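Local coordinates for periplasmic oligopeptide-binding protein (Burkholderia pseudomallei, PDB 3ZS6), which probably binds short peptides in the periplasm and delivers them to an ABC transporter for uptake into the cell, at residues F351-N356 and V399-D404; Y264-S269 and P468-F473; L7-P12 and R209-L214; Q230-Y235 and K482-G487. One frame throughout, in Å; residues are numbered along the deposited sequence.

Contact 1: residues F351-N356 and V399-D404; sequences FTLTYN and VQIARD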
loop_
_atom_site.group_PDB
_atom_site.type_symbol
_atom_site.label_atom_id
_atom_site.label_comp_id
_atom_site.label_asym_id
_atom_site.label_seq_id
_atom_site.Cartn_x
_atom_site.Cartn_y
_atom_site.Cartn_z
ATOM N N PHE A 351 22.497 -15.930 -0.982
ATOM C CA PHE A 351 21.323 -15.323 -1.605
ATOM C C PHE A 351 21.657 -13.956 -2.187
ATOM O O PHE A 351 22.640 -13.326 -1.805
ATOM C CB PHE A 351 20.185 -15.124 -0.592
ATOM C CG PHE A 351 19.709 -16.386 0.057
ATOM C CD1 PHE A 351 18.968 -17.315 -0.660
ATOM C CD2 PHE A 351 19.996 -16.643 1.385
ATOM C CE1 PHE A 351 18.523 -18.472 -0.066
ATOM C CE2 PHE A 351 19.556 -17.805 1.987
ATOM C CZ PHE A 351 18.816 -18.718 1.259
ATOM N N THR A 352 20.815 -13.494 -3.105
ATOM C CA THR A 352 20.871 -12.109 -3.550
ATOM C C THR A 352 19.781 -11.328 -2.816
ATOM O O THR A 352 18.634 -11.779 -2.732
ATOM C CB THR A 352 20.695 -12.003 -5.079
ATOM O OG1 THR A 352 21.847 -12.564 -5.726
ATOM C CG2 THR A 352 20.543 -10.553 -5.514
ATOM N N LEU A 353 20.152 -10.182 -2.251
ATOM C CA LEU A 353 19.198 -9.314 -1.552
ATOM C C LEU A 353 18.928 -8.064 -2.392
ATOM O O LEU A 353 19.787 -7.188 -2.536
ATOM C CB LEU A 353 19.726 -8.938 -0.160
ATOM C CG LEU A 353 19.001 -7.878 0.683
ATOM C CD1 LEU A 353 17.523 -8.183 0.827
ATOM C CD2 LEU A 353 19.656 -7.750 2.066
ATOM N N THR A 354 17.736 -7.988 -2.959
ATOM C CA THR A 354 17.413 -6.889 -3.857
ATOM C C THR A 354 16.551 -5.833 -3.160
ATOM O O THR A 354 15.596 -6.171 -2.462
ATOM C CB THR A 354 16.691 -7.411 -5.106
ATOM O OG1 THR A 354 17.457 -8.475 -5.687
ATOM C CG2 THR A 354 16.502 -6.296 -6.127
ATOM N N TYR A 355 16.890 -4.560 -3.352
ATOM C CA TYR A 355 16.079 -3.465 -2.816
ATOM C C TYR A 355 15.993 -2.329 -3.828
ATOM O O TYR A 355 16.807 -2.254 -4.746
ATOM C CB TYR A 355 16.668 -2.939 -1.504
ATOM C CG TYR A 355 18.011 -2.275 -1.679
ATOM C CD1 TYR A 355 19.186 -3.017 -1.641
ATOM C CD2 TYR A 355 18.110 -0.907 -1.893
ATOM C CE1 TYR A 355 20.423 -2.413 -1.806
ATOM C CE2 TYR A 355 19.349 -0.290 -2.055
ATOM C CZ TYR A 355 20.499 -1.049 -2.012
ATOM O OH TYR A 355 21.730 -0.448 -2.183
ATOM N N ASN A 356 15.015 -1.444 -3.660
ATOM C CA ASN A 356 14.901 -0.297 -4.557
ATOM C C ASN A 356 15.794 0.834 -4.090
ATOM O O ASN A 356 15.813 1.170 -2.906
ATOM C CB ASN A 356 13.447 0.177 -4.714
ATOM C CG ASN A 356 12.812 0.554 -3.397
ATOM O OD1 ASN A 356 12.646 -0.294 -2.521
ATOM N ND2 ASN A 356 12.451 1.829 -3.247
ATOM N N VAL A 399 13.553 -12.558 -7.755
ATOM C CA VAL A 399 14.427 -12.145 -6.666
ATOM C C VAL A 399 14.222 -13.143 -5.529
ATOM O O VAL A 399 13.156 -13.753 -5.428
ATOM C CB VAL A 399 14.093 -10.705 -6.192
ATOM C CG1 VAL A 399 14.585 -9.672 -7.212
ATOM C CG2 VAL A 399 12.589 -10.547 -5.966
ATOM N N GLN A 400 15.234 -13.310 -4.683
ATOM C CA GLN A 400 15.200 -14.320 -3.624
ATOM C C GLN A 400 14.783 -13.711 -2.288
ATOM O O GLN A 400 13.840 -14.166 -1.648
ATOM C CB GLN A 400 16.576 -14.976 -3.478
ATOM C CG GLN A 400 16.986 -15.824 -4.661
ATOM C CD GLN A 400 18.339 -16.470 -4.454
ATOM O OE1 GLN A 400 19.353 -15.778 -4.321
ATOM N NE2 GLN A 400 18.362 -17.803 -4.404
ATOM N N ILE A 401 15.520 -12.693 -1.865
ATOM C CA ILE A 401 15.162 -11.904 -0.700
ATOM C C ILE A 401 15.050 -10.483 -1.215
ATOM O O ILE A 401 15.923 -10.026 -1.953
ATOM C CB ILE A 401 16.253 -11.962 0.384
ATOM C CG1 ILE A 401 16.579 -13.419 0.740
ATOM C CG2 ILE A 401 15.824 -11.169 1.605
ATOM C CD1 ILE A 401 17.635 -13.577 1.833
ATOM N N ALA A 402 13.973 -9.792 -0.859
ATOM C CA ALA A 402 13.727 -8.468 -1.427
ATOM C C ALA A 402 13.109 -7.507 -0.414
ATOM O O ALA A 402 12.299 -7.904 0.423
ATOM C CB ALA A 402 12.848 -8.575 -2.675
ATOM N N ARG A 403 13.524 -6.245 -0.486
ATOM C CA ARG A 403 12.915 -5.190 0.314
ATOM C C ARG A 403 11.430 -5.091 -0.083
ATOM O O ARG A 403 11.089 -5.044 -1.275
ATOM C CB ARG A 403 13.638 -3.861 0.070
ATOM C CG ARG A 403 13.521 -2.853 1.230
ATOM C CD ARG A 403 12.076 -2.378 1.404
ATOM N NE ARG A 403 11.631 -1.617 0.245
ATOM C CZ ARG A 403 10.405 -1.110 0.092
ATOM N NH1 ARG A 403 9.479 -1.289 1.027
ATOM N NH2 ARG A 403 10.106 -0.419 -1.003
ATOM N N ASP A 404 10.550 -5.092 0.911
ATOM C CA ASP A 404 9.115 -4.964 0.653
ATOM C C ASP A 404 8.476 -4.152 1.780
ATOM O O ASP A 404 9.166 -3.708 2.695
ATOM C CB ASP A 404 8.452 -6.338 0.537
ATOM C CG ASP A 404 7.242 -6.340 -0.410
ATOM O OD1 ASP A 404 6.494 -5.340 -0.453
ATOM O OD2 ASP A 404 7.038 -7.350 -1.112
HETATM O O HOH W 1 17.133 -11.177 -4.915
#

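Contact 2: residues Y264-S269 and P468-F473; sequences YYLKNS and PMVPLF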
loop_
_atom_site.group_PDB
_atom_site.type_symbol
_atom_site.label_atom_id
_atom_site.label_comp_id
_atom_site.label_asym_id
_atom_site.label_seq_id
_atom_site.Cartn_x
_atom_site.Cartn_y
_atom_site.Cartn_z
ATOM N N TYR A 264 10.909 -8.102 4.671
ATOM C CA TYR A 264 11.636 -8.710 3.573
ATOM C C TYR A 264 10.836 -9.852 2.958
ATOM O O TYR A 264 10.427 -10.805 3.629
ATOM C CB TYR A 264 13.022 -9.191 4.013
ATOM C CG TYR A 264 14.084 -8.108 4.039
ATOM C CD1 TYR A 264 13.865 -6.869 3.455
ATOM C CD2 TYR A 264 15.309 -8.331 4.643
ATOM C CE1 TYR A 264 14.849 -5.879 3.479
ATOM C CE2 TYR A 264 16.295 -7.358 4.665
ATOM C CZ TYR A 264 16.063 -6.128 4.086
ATOM O OH TYR A 264 17.058 -5.161 4.117
ATOM N N TYR A 265 10.604 -9.714 1.667
ATOM C CA TYR A 265 10.011 -10.748 0.849
ATOM C C TYR A 265 10.985 -11.909 0.802
ATOM O O TYR A 265 12.201 -11.702 0.767
ATOM C CB TYR A 265 9.813 -10.136 -0.532
ATOM C CG TYR A 265 9.664 -11.021 -1.744
ATOM C CD1 TYR A 265 10.732 -11.768 -2.231
ATOM C CD2 TYR A 265 8.480 -11.015 -2.470
ATOM C CE1 TYR A 265 10.602 -12.531 -3.380
ATOM C CE2 TYR A 265 8.338 -11.770 -3.609
ATOM C CZ TYR A 265 9.399 -12.525 -4.063
ATOM O OH TYR A 265 9.246 -13.264 -5.206
ATOM N N LEU A 266 10.444 -13.122 0.857
ATOM C CA LEU A 266 11.225 -14.341 0.636
ATOM C C LEU A 266 10.534 -15.167 -0.443
ATOM O O LEU A 266 9.326 -15.409 -0.371
ATOM C CB LEU A 266 11.315 -15.184 1.914
ATOM C CG LEU A 266 11.976 -14.601 3.165
ATOM C CD1 LEU A 266 11.898 -15.624 4.306
ATOM C CD2 LEU A 266 13.434 -14.191 2.912
ATOM N N LYS A 267 11.298 -15.596 -1.441
ATOM C CA LYS A 267 10.755 -16.415 -2.519
ATOM C C LYS A 267 10.456 -17.805 -1.987
ATOM O O LYS A 267 11.369 -18.614 -1.810
ATOM C CB LYS A 267 11.768 -16.513 -3.657
ATOM C CG LYS A 267 11.305 -17.331 -4.853
ATOM C CD LYS A 267 12.444 -17.467 -5.850
ATOM C CE LYS A 267 12.108 -18.406 -6.989
ATOM N NZ LYS A 267 13.301 -18.637 -7.853
ATOM N N ASN A 268 9.183 -18.085 -1.728
ATOM C CA ASN A 268 8.801 -19.342 -1.080
ATOM C C ASN A 268 9.005 -20.591 -1.948
ATOM O O ASN A 268 8.982 -21.711 -1.441
ATOM C CB ASN A 268 7.360 -19.290 -0.553
ATOM C CG ASN A 268 7.237 -18.523 0.765
ATOM O OD1 ASN A 268 7.868 -17.473 0.964
ATOM N ND2 ASN A 268 6.431 -19.054 1.674
ATOM N N SER A 269 9.202 -20.400 -3.247
ATOM C CA SER A 269 9.509 -21.523 -4.126
ATOM C C SER A 269 11.019 -21.705 -4.298
ATOM O O SER A 269 11.464 -22.589 -5.032
ATOM C CB SER A 269 8.842 -21.339 -5.492
ATOM O OG SER A 269 9.428 -20.258 -6.197
ATOM N N PRO A 468 6.592 -16.909 6.341
ATOM C CA PRO A 468 6.521 -16.757 4.885
ATOM C C PRO A 468 7.285 -15.529 4.388
ATOM O O PRO A 468 7.707 -15.512 3.230
ATOM C CB PRO A 468 5.015 -16.613 4.614
ATOM C CG PRO A 468 4.425 -16.155 5.931
ATOM C CD PRO A 468 5.260 -16.860 6.972
ATOM N N MET A 469 7.442 -14.524 5.247
ATOM C CA MET A 469 8.303 -13.376 4.967
ATOM C C MET A 469 8.956 -12.938 6.277
ATOM O O MET A 469 8.747 -13.569 7.310
ATOM C CB MET A 469 7.512 -12.213 4.345
ATOM C CG MET A 469 6.289 -11.772 5.156
ATOM S SD MET A 469 4.740 -12.569 4.636
ATOM C CE MET A 469 4.366 -11.642 3.132
ATOM N N VAL A 470 9.739 -11.862 6.244
ATOM C CA VAL A 470 10.448 -11.418 7.441
ATOM C C VAL A 470 10.104 -9.988 7.826
ATOM O O VAL A 470 10.744 -9.039 7.355
ATOM C CB VAL A 470 11.980 -11.509 7.263
ATOM C CG1 VAL A 470 12.689 -11.102 8.546
ATOM C CG2 VAL A 470 12.393 -12.920 6.819
ATOM N N PRO A 471 9.093 -9.828 8.691
ATOM C CA PRO A 471 8.733 -8.500 9.192
ATOM C C PRO A 471 9.882 -7.890 9.975
ATOM O O PRO A 471 10.542 -8.603 10.735
ATOM C CB PRO A 471 7.554 -8.791 10.127
ATOM C CG PRO A 471 6.948 -10.050 9.560
ATOM C CD PRO A 471 8.140 -10.864 9.132
ATOM N N LEU A 472 10.104 -6.588 9.803
ATOM C CA LEU A 472 11.203 -5.897 10.467
ATOM C C LEU A 472 10.721 -4.833 11.455
ATOM O O LEU A 472 11.116 -4.841 12.619
ATOM C CB LEU A 472 12.147 -5.258 9.436
ATOM C CG LEU A 472 12.913 -6.245 8.551
ATOM C CD1 LEU A 472 13.780 -5.514 7.530
ATOM C CD2 LEU A 472 13.756 -7.192 9.416
ATOM N N PHE A 473 9.888 -3.906 10.988
ATOM C CA PHE A 473 9.362 -2.875 11.869
ATOM C C PHE A 473 8.136 -2.190 11.292
ATOM O O PHE A 473 7.806 -2.349 10.110
ATOM C CB PHE A 473 10.444 -1.835 12.206
ATOM C CG PHE A 473 11.093 -1.229 11.000
ATOM C CD1 PHE A 473 10.468 -0.202 10.309
ATOM C CD2 PHE A 473 12.329 -1.689 10.551
ATOM C CE1 PHE A 473 11.058 0.363 9.187
ATOM C CE2 PHE A 473 12.928 -1.126 9.428
ATOM C CZ PHE A 473 12.286 -0.101 8.739
#

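Contact 3: residues L7-P12 and R209-L214; sequences LTRQVP and RKVTYL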
loop_
_atom_site.group_PDB
_atom_site.type_symbol
_atom_site.label_atom_id
_atom_site.label_comp_id
_atom_site.label_asym_id
_atom_site.label_seq_id
_atom_site.Cartn_x
_atom_site.Cartn_y
_atom_site.Cartn_z
ATOM N N LEU A 7 1.421 23.562 -4.930
ATOM C CA LEU A 7 1.983 22.589 -4.000
ATOM C C LEU A 7 2.911 21.637 -4.734
ATOM O O LEU A 7 2.550 21.107 -5.784
ATOM C CB LEU A 7 0.866 21.799 -3.327
ATOM C CG LEU A 7 1.327 20.752 -2.309
ATOM C CD1 LEU A 7 1.866 21.439 -1.058
ATOM C CD2 LEU A 7 0.164 19.828 -1.977
ATOM N N THR A 8 4.102 21.424 -4.178
ATOM C CA THR A 8 5.066 20.483 -4.737
ATOM C C THR A 8 5.345 19.377 -3.720
ATOM O O THR A 8 5.814 19.653 -2.606
ATOM C CB THR A 8 6.385 21.186 -5.103
ATOM O OG1 THR A 8 6.129 22.193 -6.084
ATOM C CG2 THR A 8 7.405 20.190 -5.662
ATOM N N ARG A 9 5.046 18.137 -4.105
ATOM C CA ARG A 9 5.183 16.983 -3.213
ATOM C C ARG A 9 6.225 16.013 -3.765
ATOM O O ARG A 9 6.251 15.746 -4.965
ATOM C CB ARG A 9 3.840 16.241 -3.080
ATOM C CG ARG A 9 2.652 17.135 -2.691
ATOM C CD ARG A 9 1.314 16.377 -2.821
ATOM N NE ARG A 9 1.239 15.218 -1.926
ATOM C CZ ARG A 9 0.120 14.775 -1.357
ATOM N NH1 ARG A 9 -1.037 15.389 -1.595
ATOM N NH2 ARG A 9 0.161 13.717 -0.541
ATOM N N GLN A 10 7.068 15.474 -2.888
ATOM C CA GLN A 10 8.090 14.510 -3.312
ATOM C C GLN A 10 7.584 13.085 -3.121
ATOM O O GLN A 10 7.058 12.741 -2.056
ATOM C CB GLN A 10 9.400 14.712 -2.539
ATOM C CG GLN A 10 10.492 13.653 -2.851
ATOM C CD GLN A 10 10.848 12.760 -1.655
ATOM O OE1 GLN A 10 10.770 13.176 -0.497
ATOM N NE2 GLN A 10 11.271 11.534 -1.944
ATOM N N VAL A 11 7.723 12.262 -4.158
ATOM C CA VAL A 11 7.407 10.832 -4.046
ATOM C C VAL A 11 8.676 9.975 -4.200
ATOM O O VAL A 11 9.646 10.403 -4.828
ATOM C CB VAL A 11 6.298 10.406 -5.031
ATOM C CG1 VAL A 11 4.941 11.009 -4.606
ATOM C CG2 VAL A 11 6.653 10.815 -6.455
ATOM N N PRO A 12 8.676 8.764 -3.612
ATOM C CA PRO A 12 9.914 7.973 -3.487
ATOM C C PRO A 12 10.395 7.323 -4.789
ATOM O O PRO A 12 11.517 6.821 -4.833
ATOM C CB PRO A 12 9.538 6.894 -2.461
ATOM C CG PRO A 12 8.038 6.727 -2.641
ATOM C CD PRO A 12 7.533 8.126 -2.931
ATOM N N ARG A 209 -4.329 25.028 -6.418
ATOM C CA ARG A 209 -4.599 25.201 -7.850
ATOM C C ARG A 209 -3.643 24.422 -8.752
ATOM O O ARG A 209 -3.927 24.190 -9.925
ATOM C CB ARG A 209 -4.577 26.691 -8.233
ATOM C CG ARG A 209 -5.735 27.490 -7.641
ATOM C CD ARG A 209 -5.819 28.888 -8.217
ATOM N NE ARG A 209 -4.701 29.751 -7.836
ATOM C CZ ARG A 209 -4.671 30.502 -6.733
ATOM N NH1 ARG A 209 -5.693 30.478 -5.878
ATOM N NH2 ARG A 209 -3.616 31.276 -6.480
ATOM N N LYS A 210 -2.501 24.029 -8.208
ATOM C CA LYS A 210 -1.532 23.284 -8.996
ATOM C C LYS A 210 -0.762 22.336 -8.099
ATOM O O LYS A 210 -0.306 22.725 -7.019
ATOM C CB LYS A 210 -0.562 24.235 -9.717
ATOM C CG LYS A 210 0.551 23.495 -10.462
ATOM C CD LYS A 210 1.196 24.349 -11.543
ATOM C CE LYS A 210 2.434 25.056 -11.049
ATOM N NZ LYS A 210 3.249 25.555 -12.207
ATOM N N VAL A 211 -0.614 21.095 -8.548
ATOM C CA VAL A 211 0.171 20.115 -7.813
ATOM C C VAL A 211 1.273 19.548 -8.702
ATOM O O VAL A 211 1.027 19.149 -9.845
ATOM C CB VAL A 211 -0.701 18.949 -7.292
ATOM C CG1 VAL A 211 0.126 18.016 -6.410
ATOM C CG2 VAL A 211 -1.887 19.476 -6.525
ATOM N N THR A 212 2.488 19.531 -8.170
ATOM C CA THR A 212 3.631 18.973 -8.863
ATOM C C THR A 212 4.177 17.802 -8.040
ATOM O O THR A 212 4.458 17.956 -6.847
ATOM C CB THR A 212 4.732 20.037 -9.033
ATOM O OG1 THR A 212 4.258 21.089 -9.886
ATOM C CG2 THR A 212 6.000 19.426 -9.627
ATOM N N TYR A 213 4.299 16.635 -8.673
ATOM C CA TYR A 213 4.896 15.456 -8.041
ATOM C C TYR A 213 6.294 15.179 -8.609
ATOM O O TYR A 213 6.450 14.949 -9.818
ATOM C CB TYR A 213 4.010 14.214 -8.230
ATOM C CG TYR A 213 2.803 14.170 -7.317
ATOM C CD1 TYR A 213 2.931 13.780 -5.993
ATOM C CD2 TYR A 213 1.534 14.510 -7.778
ATOM C CE1 TYR A 213 1.831 13.747 -5.139
ATOM C CE2 TYR A 213 0.428 14.476 -6.932
ATOM C CZ TYR A 213 0.587 14.093 -5.613
ATOM O OH TYR A 213 -0.500 14.049 -4.752
ATOM N N LEU A 214 7.300 15.187 -7.741
ATOM C CA LEU A 214 8.680 14.916 -8.159
ATOM C C LEU A 214 9.171 13.590 -7.590
ATOM O O LEU A 214 9.247 13.429 -6.373
ATOM C CB LEU A 214 9.621 16.027 -7.674
ATOM C CG LEU A 214 9.243 17.470 -8.009
ATOM C CD1 LEU A 214 10.265 18.449 -7.393
ATOM C CD2 LEU A 214 9.175 17.628 -9.517
HETATM O O HOH W 2 3.153 22.828 -8.159
#

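Contact 4: residues Q230-Y235 and K482-G487; sequences QIDYTY and KSYVGG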
loop_
_atom_site.group_PDB
_atom_site.type_symbol
_atom_site.label_atom_id
_atom_site.label_comp_id
_atom_site.label_asym_id
_atom_site.label_seq_id
_atom_site.Cartn_x
_atom_site.Cartn_y
_atom_site.Cartn_z
ATOM N N GLN A 230 12.314 24.148 -2.757
ATOM C CA GLN A 230 11.882 23.535 -4.013
ATOM C C GLN A 230 10.735 22.532 -3.802
ATOM O O GLN A 230 10.028 22.171 -4.742
ATOM C CB GLN A 230 13.051 22.810 -4.678
ATOM C CG GLN A 230 14.218 23.688 -5.098
ATOM C CD GLN A 230 15.395 22.858 -5.591
ATOM O OE1 GLN A 230 16.335 22.587 -4.843
ATOM N NE2 GLN A 230 15.335 22.432 -6.849
ATOM N N ILE A 231 10.574 22.073 -2.566
ATOM C CA ILE A 231 9.557 21.087 -2.217
ATOM C C ILE A 231 8.816 21.563 -0.973
ATOM O O ILE A 231 9.427 22.149 -0.090
ATOM C CB ILE A 231 10.218 19.727 -1.906
ATOM C CG1 ILE A 231 10.881 19.166 -3.161
ATOM C CG2 ILE A 231 9.198 18.743 -1.347
ATOM C CD1 ILE A 231 11.702 17.915 -2.907
ATOM N N ASP A 232 7.512 21.319 -0.889
ATOM C CA ASP A 232 6.757 21.763 0.286
ATOM C C ASP A 232 6.416 20.613 1.228
ATOM O O ASP A 232 5.964 20.838 2.355
ATOM C CB ASP A 232 5.439 22.431 -0.124
ATOM C CG ASP A 232 5.629 23.526 -1.152
ATOM O OD1 ASP A 232 6.243 24.558 -0.816
ATOM O OD2 ASP A 232 5.144 23.357 -2.291
ATOM N N TYR A 233 6.633 19.387 0.757
ATOM C CA TYR A 233 6.006 18.205 1.338
ATOM C C TYR A 233 6.853 17.003 0.928
ATOM O O TYR A 233 6.798 16.580 -0.223
ATOM C CB TYR A 233 4.598 18.096 0.734
ATOM C CG TYR A 233 3.636 17.074 1.313
ATOM C CD1 TYR A 233 3.842 15.707 1.136
ATOM C CD2 TYR A 233 2.485 17.482 1.993
ATOM C CE1 TYR A 233 2.940 14.770 1.640
ATOM C CE2 TYR A 233 1.576 16.555 2.501
ATOM C CZ TYR A 233 1.813 15.202 2.323
ATOM O OH TYR A 233 0.926 14.276 2.825
ATOM N N THR A 234 7.647 16.464 1.853
ATOM C CA THR A 234 8.515 15.338 1.518
ATOM C C THR A 234 7.798 14.010 1.703
ATOM O O THR A 234 6.747 13.936 2.331
ATOM C CB THR A 234 9.805 15.293 2.386
ATOM O OG1 THR A 234 9.481 14.878 3.723
ATOM C CG2 THR A 234 10.509 16.650 2.410
ATOM N N TYR A 235 8.401 12.950 1.182
ATOM C CA TYR A 235 7.871 11.611 1.383
ATOM C C TYR A 235 8.128 11.142 2.818
ATOM O O TYR A 235 7.216 10.683 3.514
ATOM C CB TYR A 235 8.506 10.647 0.386
ATOM C CG TYR A 235 8.226 9.197 0.693
ATOM C CD1 TYR A 235 6.933 8.689 0.613
ATOM C CD2 TYR A 235 9.255 8.333 1.060
ATOM C CE1 TYR A 235 6.666 7.359 0.895
ATOM C CE2 TYR A 235 9.002 6.997 1.335
ATOM C CZ TYR A 235 7.708 6.517 1.251
ATOM O OH TYR A 235 7.457 5.196 1.533
ATOM N N LYS A 482 5.880 22.016 5.066
ATOM C CA LYS A 482 6.118 23.427 5.384
ATOM C C LYS A 482 5.039 24.006 6.309
ATOM O O LYS A 482 3.877 23.585 6.270
ATOM C CB LYS A 482 6.218 24.245 4.091
ATOM C CG LYS A 482 7.406 23.856 3.199
ATOM C CD LYS A 482 8.720 24.395 3.765
ATOM C CE LYS A 482 9.901 24.107 2.840
ATOM N NZ LYS A 482 11.141 24.801 3.305
ATOM N N SER A 483 5.435 24.960 7.149
ATOM C CA SER A 483 4.516 25.600 8.091
ATOM C C SER A 483 3.359 26.312 7.397
ATOM O O SER A 483 2.294 26.493 7.991
ATOM C CB SER A 483 5.264 26.589 8.996
ATOM O OG SER A 483 6.217 25.899 9.787
ATOM N N TYR A 484 3.561 26.732 6.151
ATOM C CA TYR A 484 2.480 27.392 5.410
ATOM C C TYR A 484 1.494 26.418 4.739
ATOM O O TYR A 484 0.544 26.852 4.084
ATOM C CB TYR A 484 3.028 28.382 4.382
ATOM C CG TYR A 484 4.077 27.809 3.453
ATOM C CD1 TYR A 484 3.721 26.983 2.386
ATOM C CD2 TYR A 484 5.426 28.099 3.639
ATOM C CE1 TYR A 484 4.689 26.457 1.529
ATOM C CE2 TYR A 484 6.393 27.588 2.794
ATOM C CZ TYR A 484 6.023 26.764 1.742
ATOM O OH TYR A 484 6.999 26.259 0.904
ATOM N N VAL A 485 1.718 25.112 4.888
ATOM C CA VAL A 485 0.760 24.131 4.368
ATOM C C VAL A 485 -0.283 23.775 5.421
ATOM O O VAL A 485 0.026 23.104 6.409
ATOM C CB VAL A 485 1.431 22.837 3.861
ATOM C CG1 VAL A 485 0.363 21.806 3.413
ATOM C CG2 VAL A 485 2.386 23.142 2.719
ATOM N N GLY A 486 -1.518 24.220 5.209
ATOM C CA GLY A 486 -2.591 23.994 6.174
ATOM C C GLY A 486 -3.420 22.749 5.883
ATOM O O GLY A 486 -3.412 22.229 4.758
ATOM N N GLY A 487 -4.134 22.268 6.899
ATOM C CA GLY A 487 -5.014 21.118 6.752
ATOM C C GLY A 487 -4.427 19.749 7.101
ATOM O O GLY A 487 -5.151 18.752 7.132
#

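Contact 1: residues F351-N356 and V399-D404
R403 grips N356 side-on at one end of this parallel strand pair: NE and NH2 both donate to OD1 of N356, with NH2 to OD1 at 3.0 Å. The oxygen lies in the guanidinium plane, NE reaches it within the amide plane, and NH2 comes from above that plane. The middle is the tight part. T354 N donates to I401 O and R403 N to T354 O, the latter at 2.9 Å, while CD1 of L353 meets CG2 of I401 at 3.5 Å on one face and CB of Y355 lies 3.5 Å from CB of R403. Toward partly exposed T352 and Q400 the register opens: I401 N to T352 O is a weak bond of 3.4 Å. Here the Q400 chain, extended at chi2 (-179°), sets CD near the T352 backbone, and OE1 accepts from T352 N at 3.0 Å, while NE2, at the F351 ring edge, bonds D270. A water joins T352 O, T354 OG1 and Q400 N, and T354 OG1 also bonds E383. Beyond the pair, R403 NH1 forms a salt bridge with the backbone of the bound peptide, so N356 acts as a second-shell residue, and the two bonds to N356 OD1 would restrict how the guanidinium turns.

Contact 2: residues Y264-S269 and P468-F473
An antiparallel strand pair in the seven-stranded mixed sheet joins Y264 to V470, which form a hydrogen-bonded pair across strands 260-266 and 470-480. V470 N donates to Y264 O at 2.9 Å, and the return bond, Y264 N to V470 O at 2.8 Å, is nearly straight at hydrogen (168°). Y264 and V470 share one face of the sheet, their CB atoms 4.1 Å apart, and L472 reaches the Y264 ring. CG of Y264 stands anti to the carbonyl carbon, beside the backbone N (chi1 -82°), and the ring beyond it takes CD1 of L472 over its centre. That methyl group lies 4.0 Å from the centroid and 4° off the ring normal, a CH-pi contact made on the face. On the backbone side, CB of M469 lies 3.3 Å from Y264 O. Helix 359-376 packs on the Y264 side chain through V364, A365, A368 and W372. Beyond the regular pair, L472 and F473 both face Y262, and F473 stacks on its ring: the extra residue in one strand opposite a single partner is the mark of a classic beta bulge.

Contact 3: residues L7-P12 and R209-L214
L7 and V211, T8 and T212, R9 and Y213, and Q10 and L214 pair in parallel. Backbone hydrogen bonds hold the pairs in register, from K210 O at one end to V11 N at the other. L7 N donates to K210 O at 2.8 Å. T212 N then donates to L7 O and R9 N to T212 O; L214 N reaches R9 O at 3.0 Å and V11 N reaches L214 O at 2.9 Å. CA-H groups add contacts to the same oxygens, as from V211 CA to L7 O at 3.3 Å. A water donates to L7 O and also bonds T212 OG1.

Polar side chains meet where R9 and Y213 lie side by side, pointing the same way. R9 is bent at chi3 (62°), which sets NE beside the Y213 ring, and its CD packs 3.5 Å from CE1 of Y213. The hydroxyl rests over one face of the guanidinium, 3.2 Å above its plane and toward the rim, the planes 37° apart. This is packing: the hydroxyl bonds D34, while R9 bonds S499 and R497 O and makes a cation-pi contact with Y233.

Among apolar groups, V11 crosses Y213 at about a right angle, CG1 touching CD1 at 3.7 Å; on the opposite face CG2 of T8 meets CD1 of L214. Strand 6-11 is an outermost strand of this four-stranded mixed sheet, parallel to 210-215, its other edge bonded to D232 and Y233.

Contact 4: residues Q230-Y235 and K482-G487
K482 N donates to D232 O at 3.0 Å, an almost straight bond (166°), and K482 also opens a type I beta turn closed by V485 N donating to K482 O. The turn brings the Y484 ring back toward D232. CG of Y484 lies between the backbone N and the carbonyl carbon (chi1 52°), and at the far end of the ring the OH donates to OD1 of D232 at 2.5 Å, a short bond nearly in line with the carboxylate C-O. OD1 sits at the ring edge, near its plane, while the carboxylate plane is turned 76° from the ring. One face of the same ring receives CB of K482, 3.4 Å above the plane and offset toward the rim.

The K482 chain runs past D232, CG lying 3.4 Å from D232 O, and CE then comes within 3.6 Å of I231 O. Its ammonium continues to Y226, bonding the carbonyl oxygen and making a cation-pi contact with the ring; it does not pair with D232, whose OD1 is 6.4 Å from NZ. CG2 of V485 lies 4.2 Å from CB of D232. With OD1 held by Y484 and OD2 by the backbone N of T8, both carboxylate oxygens of this buried aspartate have a donor, which would tend to favour its charged form. D232 thereby bridges strand 6-11 and a type I beta turn of the C-terminal region.

In the fold
From the N terminus, contact 3 closes first, as strand 6-11 meets strand 210-215 across nearly two hundred residues. Contact 4 opens soon afterwards and ends close to the C terminus, enclosing a long loop in which contact 2 is nested, with contact 1 nested inside contact 2 in turn. Contacts 3 and 4 touch where T8 and Q10 meet D232 and Y233, joining the N-terminal strand to the C-terminal region. Contacts 1 and 2 touch through the neighbouring strands 401-407 and 260-266 of one sheet. Contacts 2 and 3 lie on opposite sides of the chain's centre, their centres about 32 Å apart.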